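Local coordinates for protein diphosphomevalonate decarboxylase, putative (Trypanosoma brucei, PDB 2HKE) that probably catalyses the ATP-dependent decarboxylation of (R)-5-diphosphomevalonate to isopentenyl diphosphate in the mevalonate pathway, at residues 120-123 against 124-128; 161-164 against 165-169; 213-216 against 217-221. The protein carries 1 engineered substitution. All coordinates share one frame; numbering follows the deposited sequence.

Contact 1: residues 120-123 against 124-128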
ATOM      1  N   CYS A 120      -6.934   7.740  -2.433  1.00 19.08           N
ATOM      2  CA  CYS A 120      -5.954   8.744  -2.892  1.00 19.51           C
ATOM      3  C   CYS A 120      -6.398   9.343  -4.234  1.00 19.87           C
ATOM      4  O   CYS A 120      -6.400  10.557  -4.407  1.00 19.84           O
ATOM      5  CB  CYS A 120      -4.605   8.140  -3.004  1.00 19.45           C
ATOM      6  SG  CYS A 120      -3.314   9.346  -3.317  1.00 23.59           S
ATOM      7  N   ALA A 121      -6.772   8.502  -5.188  1.00 19.36           N
ATOM      8  CA  ALA A 121      -7.215   9.020  -6.492  1.00 20.06           C
ATOM      9  C   ALA A 121      -8.449   9.915  -6.321  1.00 20.87           C
ATOM     10  O   ALA A 121      -8.561  10.973  -6.964  1.00 20.93           O
ATOM     11  CB  ALA A 121      -7.483   7.855  -7.441  1.00 21.06           C
ATOM     12  N   MET A 122      -9.385   9.509  -5.468  1.00 20.54           N
ATOM     13  CA  MET A 122     -10.587  10.312  -5.230  1.00 22.33           C
ATOM     14  C   MET A 122     -10.268  11.650  -4.558  1.00 21.40           C
ATOM     15  O   MET A 122     -10.826  12.696  -4.907  1.00 21.08           O
ATOM     16  CB  MET A 122     -11.567   9.517  -4.380  1.00 21.17           C
ATOM     17  CG  MET A 122     -12.886  10.167  -4.229  1.00 24.70           C
ATOM     18  SD  MET A 122     -13.969   9.272  -3.126  1.00 30.46           S
ATOM     19  CE  MET A 122     -13.893   7.604  -3.784  1.00 31.03           C
ATOM     20  N   SER A 123      -9.416  11.599  -3.543  1.00 21.35           N
ATOM     21  CA  SER A 123      -8.920  12.837  -2.883  1.00 21.23           C
ATOM     22  C   SER A 123      -8.357  13.839  -3.898  1.00 21.36           C
ATOM     23  O   SER A 123      -8.758  15.014  -3.932  1.00 20.90           O
ATOM     24  CB  SER A 123      -7.796  12.532  -1.859  1.00 21.21           C
ATOM     25  OG  SER A 123      -7.198  13.756  -1.452  1.00 20.55           O
ATOM     26  N   ALA A 124      -7.446  13.375  -4.739  1.00 19.92           N
ATOM     27  CA  ALA A 124      -6.788  14.266  -5.701  1.00 21.27           C
ATOM     28  C   ALA A 124      -7.774  14.828  -6.738  1.00 20.76           C
ATOM     29  O   ALA A 124      -7.714  15.999  -7.049  1.00 22.65           O
ATOM     30  CB  ALA A 124      -5.625  13.565  -6.421  1.00 20.50           C
ATOM     31  N   ALA A 125      -8.700  13.992  -7.221  1.00 20.40           N
ATOM     32  CA  ALA A 125      -9.711  14.424  -8.200  1.00 20.59           C
ATOM     33  C   ALA A 125     -10.645  15.452  -7.577  1.00 21.23           C
ATOM     34  O   ALA A 125     -10.965  16.453  -8.206  1.00 22.16           O
ATOM     35  CB  ALA A 125     -10.512  13.198  -8.743  1.00 20.53           C
ATOM     36  N   LEU A 126     -11.077  15.223  -6.339  1.00 20.80           N
ATOM     37  CA  LEU A 126     -11.988  16.113  -5.670  1.00 20.54           C
ATOM     38  C   LEU A 126     -11.349  17.467  -5.390  1.00 20.66           C
ATOM     39  O   LEU A 126     -11.991  18.503  -5.536  1.00 20.93           O
ATOM     40  CB  LEU A 126     -12.489  15.513  -4.362  1.00 20.28           C
ATOM     41  CG  LEU A 126     -13.530  14.417  -4.500  1.00 19.80           C
ATOM     42  CD1 LEU A 126     -13.702  13.654  -3.183  1.00 24.06           C
ATOM     43  CD2 LEU A 126     -14.842  15.025  -5.013  1.00 21.56           C
ATOM     44  N   ILE A 127     -10.103  17.451  -4.954  1.00 20.58           N
ATOM     45  CA  ILE A 127      -9.401  18.673  -4.566  1.00 21.10           C
ATOM     46  C   ILE A 127      -9.236  19.535  -5.842  1.00 21.47           C
ATOM     47  O   ILE A 127      -9.425  20.725  -5.778  1.00 22.78           O
ATOM     48  CB  ILE A 127      -8.040  18.372  -3.913  1.00 20.49           C
ATOM     49  CG1 ILE A 127      -8.231  17.929  -2.455  1.00 20.31           C
ATOM     50  CG2 ILE A 127      -7.111  19.592  -3.941  1.00 21.30           C
ATOM     51  CD1 ILE A 127      -7.036  17.163  -1.917  1.00 20.51           C
ATOM     52  N   ARG A 128      -8.911  18.924  -6.960  1.00 22.96           N
ATOM     53  CA  ARG A 128      -8.761  19.683  -8.203  1.00 23.83           C
ATOM     54  C   ARG A 128     -10.099  20.272  -8.619  1.00 23.93           C
ATOM     55  O   ARG A 128     -10.206  21.482  -8.851  1.00 24.03           O
ATOM     56  CB  ARG A 128      -8.155  18.868  -9.319  1.00 23.86           C
ATOM     57  CG  ARG A 128      -7.855  19.751 -10.537  1.00 24.58           C
ATOM     58  CD  ARG A 128      -6.978  19.166 -11.518  1.00 26.28           C
ATOM     59  NE  ARG A 128      -5.588  19.290 -11.141  1.00 29.87           N
ATOM     60  CZ  ARG A 128      -4.592  18.957 -11.936  1.00 29.97           C
ATOM     61  NH1 ARG A 128      -4.823  18.472 -13.155  1.00 35.05           N
ATOM     62  NH2 ARG A 128      -3.366  19.084 -11.494  1.00 33.11           N
TER
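Two turns of helix 114-130, buried over most of this length, bring Met122 against Leu126 and Ser123 against Ile127, each pair four residues apart. Met122 CG lies 3.7 Å from Leu126 CD1, and the two side chains run next to one another in the same direction. Met122 CG stands anti to the backbone N (chi1 -172°), and its chain stays straight until it bends at the thioether. Leu126 CG also rests 3.2 Å from Met122 O, so the isobutyl group packs on the carbonyl that its own N-H uses. The backbone itself keeps regular i to i+4 alpha-helical bonding, from Ala124 N to Cys120 O through Ile127 N to Ser123 O. The helix belongs to the N-terminal family region of the enzyme and lies between strands and helices: Ala121 and Ala125 touch strands 5-15 and 48-55, while Leu126 and Ile127 reach Leu85 of helix 76-86. At the next position the Ile127 methyl CD1 sits 3.4 Å from Ser123 OG. That hydroxyl is hydrogen-bonded to Val136 O at the start of helix 136-143, which ties a polar atom of the buried face to the neighbouring helix. Ile127 CG1 comes within 3.3 Å of Ser123 O.

Contact 2: residues 161-164 against 165-169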
ATOM      1  N   GLY A 161       1.936  13.288  13.595  1.00 23.68           N
ATOM      2  CA  GLY A 161       1.484  14.576  14.117  1.00 24.37           C
ATOM      3  C   GLY A 161       1.224  14.509  15.613  1.00 26.52           C
ATOM      4  O   GLY A 161       1.240  13.421  16.257  1.00 25.30           O
ATOM      5  N   GLU A 162       1.029  15.682  16.182  1.00 28.66           N
ATOM      6  CA  GLU A 162       0.649  15.774  17.580  1.00 31.93           C
ATOM      7  C   GLU A 162      -0.618  16.596  17.840  1.00 31.56           C
ATOM      8  O   GLU A 162      -1.121  16.609  18.957  1.00 32.11           O
ATOM      9  CB  GLU A 162       1.835  16.320  18.382  1.00 32.12           C
ATOM     10  CG  GLU A 162       2.380  17.652  17.918  1.00 35.98           C
ATOM     11  CD  GLU A 162       3.511  18.178  18.822  1.00 38.18           C
ATOM     12  OE1 GLU A 162       4.105  17.372  19.563  1.00 46.72           O
ATOM     13  OE2 GLU A 162       3.817  19.399  18.775  1.00 45.03           O
ATOM     14  N   LYS A 163      -1.176  17.221  16.805  1.00 31.63           N
ATOM     15  CA  LYS A 163      -2.336  18.087  16.965  1.00 32.11           C
ATOM     16  C   LYS A 163      -3.641  17.309  16.887  1.00 31.73           C
ATOM     17  O   LYS A 163      -3.884  16.535  15.924  1.00 30.30           O
ATOM     18  CB  LYS A 163      -2.316  19.195  15.910  1.00 33.00           C
ATOM     19  CG  LYS A 163      -1.109  20.104  16.064  1.00 34.88           C
ATOM     20  CD  LYS A 163      -1.078  21.229  15.015  1.00 35.51           C
ATOM     21  CE  LYS A 163       0.089  22.179  15.313  1.00 39.72           C
ATOM     22  NZ  LYS A 163       0.087  23.366  14.404  1.00 41.07           N
ATOM     23  N   PRO A 164      -4.485  17.462  17.919  1.00 31.19           N
ATOM     24  CA  PRO A 164      -5.756  16.746  17.942  1.00 30.87           C
ATOM     25  C   PRO A 164      -6.680  17.003  16.772  1.00 29.57           C
ATOM     26  O   PRO A 164      -7.539  16.167  16.504  1.00 27.94           O
ATOM     27  CB  PRO A 164      -6.409  17.229  19.255  1.00 31.69           C
ATOM     28  CG  PRO A 164      -5.292  17.586  20.091  1.00 33.31           C
ATOM     29  CD  PRO A 164      -4.288  18.214  19.171  1.00 31.63           C
ATOM     30  N   ASP A 165      -6.511  18.138  16.087  1.00 29.28           N
ATOM     31  CA  ASP A 165      -7.325  18.391  14.896  1.00 29.26           C
ATOM     32  C   ASP A 165      -6.793  17.760  13.595  1.00 27.60           C
ATOM     33  O   ASP A 165      -7.428  17.863  12.557  1.00 26.21           O
ATOM     34  CB  ASP A 165      -7.565  19.881  14.687  1.00 30.47           C
ATOM     35  CG  ASP A 165      -6.326  20.653  14.254  1.00 32.45           C
ATOM     36  OD1 ASP A 165      -5.208  20.106  14.148  1.00 29.54           O
ATOM     37  OD2 ASP A 165      -6.493  21.884  14.011  1.00 37.50           O
ATOM     38  N   GLY A 166      -5.633  17.131  13.667  1.00 27.61           N
ATOM     39  CA  GLY A 166      -5.087  16.388  12.533  1.00 27.71           C
ATOM     40  C   GLY A 166      -4.306  17.259  11.544  1.00 27.52           C
ATOM     41  O   GLY A 166      -3.848  16.761  10.520  1.00 26.79           O
ATOM     42  N   SER A 167      -4.138  18.557  11.859  1.00 26.48           N
ATOM     43  CA  SER A 167      -3.547  19.518  10.912  1.00 27.57           C
ATOM     44  C   SER A 167      -2.071  19.284  10.630  1.00 26.80           C
ATOM     45  O   SER A 167      -1.545  19.836   9.665  1.00 29.31           O
ATOM     46  CB  SER A 167      -3.788  20.969  11.378  1.00 27.59           C
ATOM     47  OG  SER A 167      -3.124  21.163  12.599  1.00 29.45           O
ATOM     48  N   ASP A 168      -1.397  18.462  11.429  1.00 25.51           N
ATOM     49  CA  ASP A 168      -0.033  18.041  11.156  1.00 25.32           C
ATOM     50  C   ASP A 168       0.107  16.522  10.904  1.00 23.41           C
ATOM     51  O   ASP A 168       1.200  15.975  10.900  1.00 24.17           O
ATOM     52  CB  ASP A 168       0.903  18.476  12.277  1.00 25.19           C
ATOM     53  CG  ASP A 168       0.577  17.843  13.610  1.00 26.17           C
ATOM     54  OD1 ASP A 168      -0.505  17.244  13.766  1.00 26.49           O
ATOM     55  OD2 ASP A 168       1.416  17.980  14.540  1.00 27.96           O
ATOM     56  N   CYS A 169      -1.012  15.851  10.720  1.00 22.54           N
ATOM     57  CA  CYS A 169      -0.999  14.419  10.463  1.00 22.24           C
ATOM     58  C   CYS A 169      -1.054  14.203   8.934  1.00 22.38           C
ATOM     59  O   CYS A 169      -2.125  14.261   8.295  1.00 21.91           O
ATOM     60  CB  CYS A 169      -2.174  13.766  11.184  1.00 22.51           C
ATOM     61  SG  CYS A 169      -2.260  12.003  11.071  1.00 20.44           S
TER
HETATM   62  O   HOH W   1      -2.244  15.300  14.265  1.00 26.32           O
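Gly161 meets Asp168 across the loop between strands 155-159 and 170-175, a connection built from two type I beta turns, Lys163 to Gly166 and Gly166 to Cys169. Its CA lies 3.3 Å from Asp168 OD1. At Glu162 the backbone N-H makes an almost straight bond to Asp168 OD2 (2.9 Å, 175°). Lys163 N uses the other oxygen, Asp168 OD1, at 3.1 Å; both donors come in on the syn side, though somewhat out of the carboxylate plane, so one carboxylate spans two successive amides and is held against rotation. Asp168 CG is tucked between its own N and carbonyl carbon (chi1 63°), which turns the carboxylate toward these amides. Lys163 O accepts from Gly166 N to close the first turn, and a water donating both to this carbonyl and to Asp168 OD1 joins the turn to the carboxylate. The aliphatic part of the extended Lys163 chain crosses one face of the Asp168 carboxylate, its CD 3.2 Å from Ser167 OG. Beyond Pro164, Asp165 forms an Asx turn: its OD1 takes the N-H of Ser167 from above the carboxylate plane and the Ser167 hydroxyl on the syn side, with Ser167 OG 2.8 Å from Asp165 OD1.

Contact 3: residues 213-216 against 217-221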
ATOM      1  N   MET A 213       2.070  -3.753  21.903  1.00 23.69           N
ATOM      2  CA  MET A 213       1.842  -2.444  21.302  1.00 22.75           C
ATOM      3  C   MET A 213       2.498  -1.280  22.051  1.00 23.01           C
ATOM      4  O   MET A 213       3.005  -0.355  21.436  1.00 22.79           O
ATOM      5  CB  MET A 213       0.345  -2.213  21.104  1.00 22.57           C
ATOM      6  CG  MET A 213      -0.218  -3.105  20.014  1.00 22.31           C
ATOM      7  SD  MET A 213       0.321  -2.610  18.407  1.00 27.10           S
ATOM      8  CE  MET A 213      -0.751  -1.153  18.226  1.00 26.93           C
ATOM      9  N   LYS A 214       2.523  -1.320  23.388  1.00 22.51           N
ATOM     10  CA  LYS A 214       3.105  -0.221  24.133  1.00 22.88           C
ATOM     11  C   LYS A 214       4.550   0.107  23.790  1.00 21.79           C
ATOM     12  O   LYS A 214       4.913   1.300  23.598  1.00 21.99           O
ATOM     13  CB  LYS A 214       3.001  -0.522  25.642  1.00 23.55           C
ATOM     14  CG  LYS A 214       3.416   0.637  26.566  1.00 23.77           C
ATOM     15  CD  LYS A 214       3.369   0.142  28.017  1.00 25.07           C
ATOM     16  CE  LYS A 214       3.887   1.149  28.991  1.00 28.80           C
ATOM     17  NZ  LYS A 214       2.903   2.273  29.138  1.00 31.54           N
ATOM     18  N   LYS A 215       5.391  -0.934  23.777  1.00 21.71           N
ATOM     19  CA  LYS A 215       6.804  -0.802  23.500  1.00 22.38           C
ATOM     20  C   LYS A 215       6.985  -0.472  22.017  1.00 21.41           C
ATOM     21  O   LYS A 215       7.864   0.296  21.667  1.00 21.90           O
ATOM     22  CB  LYS A 215       7.584  -2.073  23.814  1.00 23.13           C
ATOM     23  CG  LYS A 215       9.072  -1.893  23.621  1.00 23.45           C
ATOM     24  CD  LYS A 215       9.881  -3.072  24.196  1.00 26.06           C
ATOM     25  CE  LYS A 215      10.495  -3.913  23.082  1.00 31.42           C
ATOM     26  NZ  LYS A 215       9.720  -5.092  22.775  1.00 30.47           N
ATOM     27  N   ARG A 216       6.128  -1.027  21.179  1.00 21.79           N
ATOM     28  CA  ARG A 216       6.191  -0.715  19.715  1.00 22.09           C
ATOM     29  C   ARG A 216       6.052   0.785  19.452  1.00 22.41           C
ATOM     30  O   ARG A 216       6.838   1.358  18.711  1.00 21.20           O
ATOM     31  CB  ARG A 216       5.164  -1.526  18.944  1.00 22.25           C
ATOM     32  CG  ARG A 216       5.065  -1.113  17.467  1.00 21.94           C
ATOM     33  CD  ARG A 216       4.131  -1.959  16.676  1.00 22.13           C
ATOM     34  NE  ARG A 216       4.056  -1.389  15.330  1.00 22.00           N
ATOM     35  CZ  ARG A 216       5.052  -1.377  14.450  1.00 22.06           C
ATOM     36  NH1 ARG A 216       6.205  -2.003  14.679  1.00 25.26           N
ATOM     37  NH2 ARG A 216       4.853  -0.770  13.280  1.00 25.07           N
ATOM     38  N   ILE A 217       5.044   1.400  20.062  1.00 22.04           N
ATOM     39  CA  ILE A 217       4.712   2.789  19.844  1.00 23.30           C
ATOM     40  C   ILE A 217       5.731   3.678  20.492  1.00 23.30           C
ATOM     41  O   ILE A 217       6.183   4.666  19.927  1.00 21.89           O
ATOM     42  CB  ILE A 217       3.289   3.082  20.389  1.00 23.38           C
ATOM     43  CG1 ILE A 217       2.282   2.296  19.535  1.00 24.06           C
ATOM     44  CG2 ILE A 217       3.001   4.597  20.463  1.00 22.72           C
ATOM     45  CD1 ILE A 217       0.882   2.164  20.101  1.00 23.85           C
ATOM     46  N   SER A 218       6.132   3.310  21.709  1.00 23.33           N
ATOM     47  CA  SER A 218       7.003   4.180  22.458  1.00 24.24           C
ATOM     48  C   SER A 218       8.455   4.122  22.017  1.00 24.31           C
ATOM     49  O   SER A 218       9.126   5.146  21.961  1.00 24.77           O
ATOM     50  CB  SER A 218       6.929   3.792  23.937  1.00 24.73           C
ATOM     51  OG  SER A 218       7.643   4.749  24.669  1.00 28.68           O
ATOM     52  N   GLU A 219       8.960   2.928  21.744  1.00 23.37           N
ATOM     53  CA  GLU A 219      10.374   2.727  21.488  1.00 22.60           C
ATOM     54  C   GLU A 219      10.669   2.264  20.060  1.00 21.30           C
ATOM     55  O   GLU A 219      11.547   2.801  19.433  1.00 21.82           O
ATOM     56  CB  GLU A 219      10.910   1.700  22.496  1.00 22.91           C
ATOM     57  CG  GLU A 219      12.368   1.297  22.303  1.00 24.98           C
ATOM     58  CD  GLU A 219      12.852   0.250  23.295  1.00 24.41           C
ATOM     59  OE1 GLU A 219      13.282   0.615  24.412  1.00 25.48           O
ATOM     60  OE2 GLU A 219      12.854  -0.904  22.897  1.00 26.96           O
ATOM     61  N   THR A 220       9.956   1.271  19.565  1.00 19.89           N
ATOM     62  CA  THR A 220      10.459   0.502  18.424  1.00 20.55           C
ATOM     63  C   THR A 220      10.285   1.313  17.144  1.00 19.72           C
ATOM     64  O   THR A 220      11.191   1.441  16.346  1.00 21.63           O
ATOM     65  CB  THR A 220       9.749  -0.839  18.287  1.00 20.31           C
ATOM     66  OG1 THR A 220       9.843  -1.565  19.538  1.00 23.01           O
ATOM     67  CG2 THR A 220      10.372  -1.698  17.180  1.00 21.70           C
ATOM     68  N   VAL A 221       9.087   1.825  16.931  1.00 19.51           N
ATOM     69  CA  VAL A 221       8.869   2.563  15.641  1.00 19.83           C
ATOM     70  C   VAL A 221       9.794   3.757  15.567  1.00 20.51           C
ATOM     71  O   VAL A 221      10.453   3.948  14.551  1.00 19.63           O
ATOM     72  CB  VAL A 221       7.420   2.911  15.395  1.00 19.57           C
ATOM     73  CG1 VAL A 221       7.272   3.889  14.176  1.00 19.98           C
ATOM     74  CG2 VAL A 221       6.612   1.616  15.158  1.00 19.14           C
TER
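Arg216 and Val221 pack against each other in the first turns of helix 213-234. In this van der Waals contact the methyl Val221 CG2 stands over the centre of one face of the Arg216 guanidinium, 3.4 Å from Arg216 CZ. The arginine chain is extended from CG to NE, with CG opposite its backbone N (chi1 173°), and the bend at the last torsion turns one face of the flat group to the methyl. One turn earlier, the apolar pair Met213 CE and Ile217 CD1 meets more loosely, at 4.1 Å, and both residues also touch Leu207 of helix 199-209.

The backbone hydrogen bonds change spacing along the segment. Ile217 N to Met213 O and Ser218 N to Lys214 O follow the i to i+4 alpha pattern. Lys215 O then accepts from two successive amides: Glu219 N at 2.9 Å, still i to i+4, and Thr220 N at 3.1 Å, which lies in the carbonyl plane. The latter bond and that from Val221 N to Arg216 O (2.9 Å, 172°) are i to i+5, a pi-type turn within the helix; Thr220 N adds a weak bond to Arg216 O.

Charged groups come close without pairing across the segments. Lys215 and Glu219 run alongside each other, yet Glu219 OE2 rests against the methylene Lys215 CE at 3.8 Å, and Lys215 NZ stays 5.2 Å from Glu219 OE2.

The guanidinium nitrogens are bonded outside the helix: NH1 forms a salt bridge with Glu247 of helix 237-256, and NH2 is hydrogen-bonded to Lys18 O. With the wider turn, Val221, five residues on, comes over the arginine's face, so this buried cation is probably fixed by apolar cover combined with the two polar bonds, and it joins the C-terminal helices to an N-terminal loop.

From the N terminus the chain passes contact 1, then contact 2, then contact 3; each is local and in series with the others, so none encloses or crosses another. Contact 1 lies within helix 114-130 and closes no loop; its residues pack on strands 5-15 and 48-55 and helices 76-86 and 136-143. Contact 2 closes the connection between the antiparallel strands 155-159 and 170-175 of the N-terminal sheet, its centre about 21 Å from that of contact 1. Contact 3 belongs to the C-terminal family region, beside helices 199-209 and 237-256, and Arg216 ties it to Lys18 of the N-terminal region. Its nearest atoms are about 10 Å from contact 2.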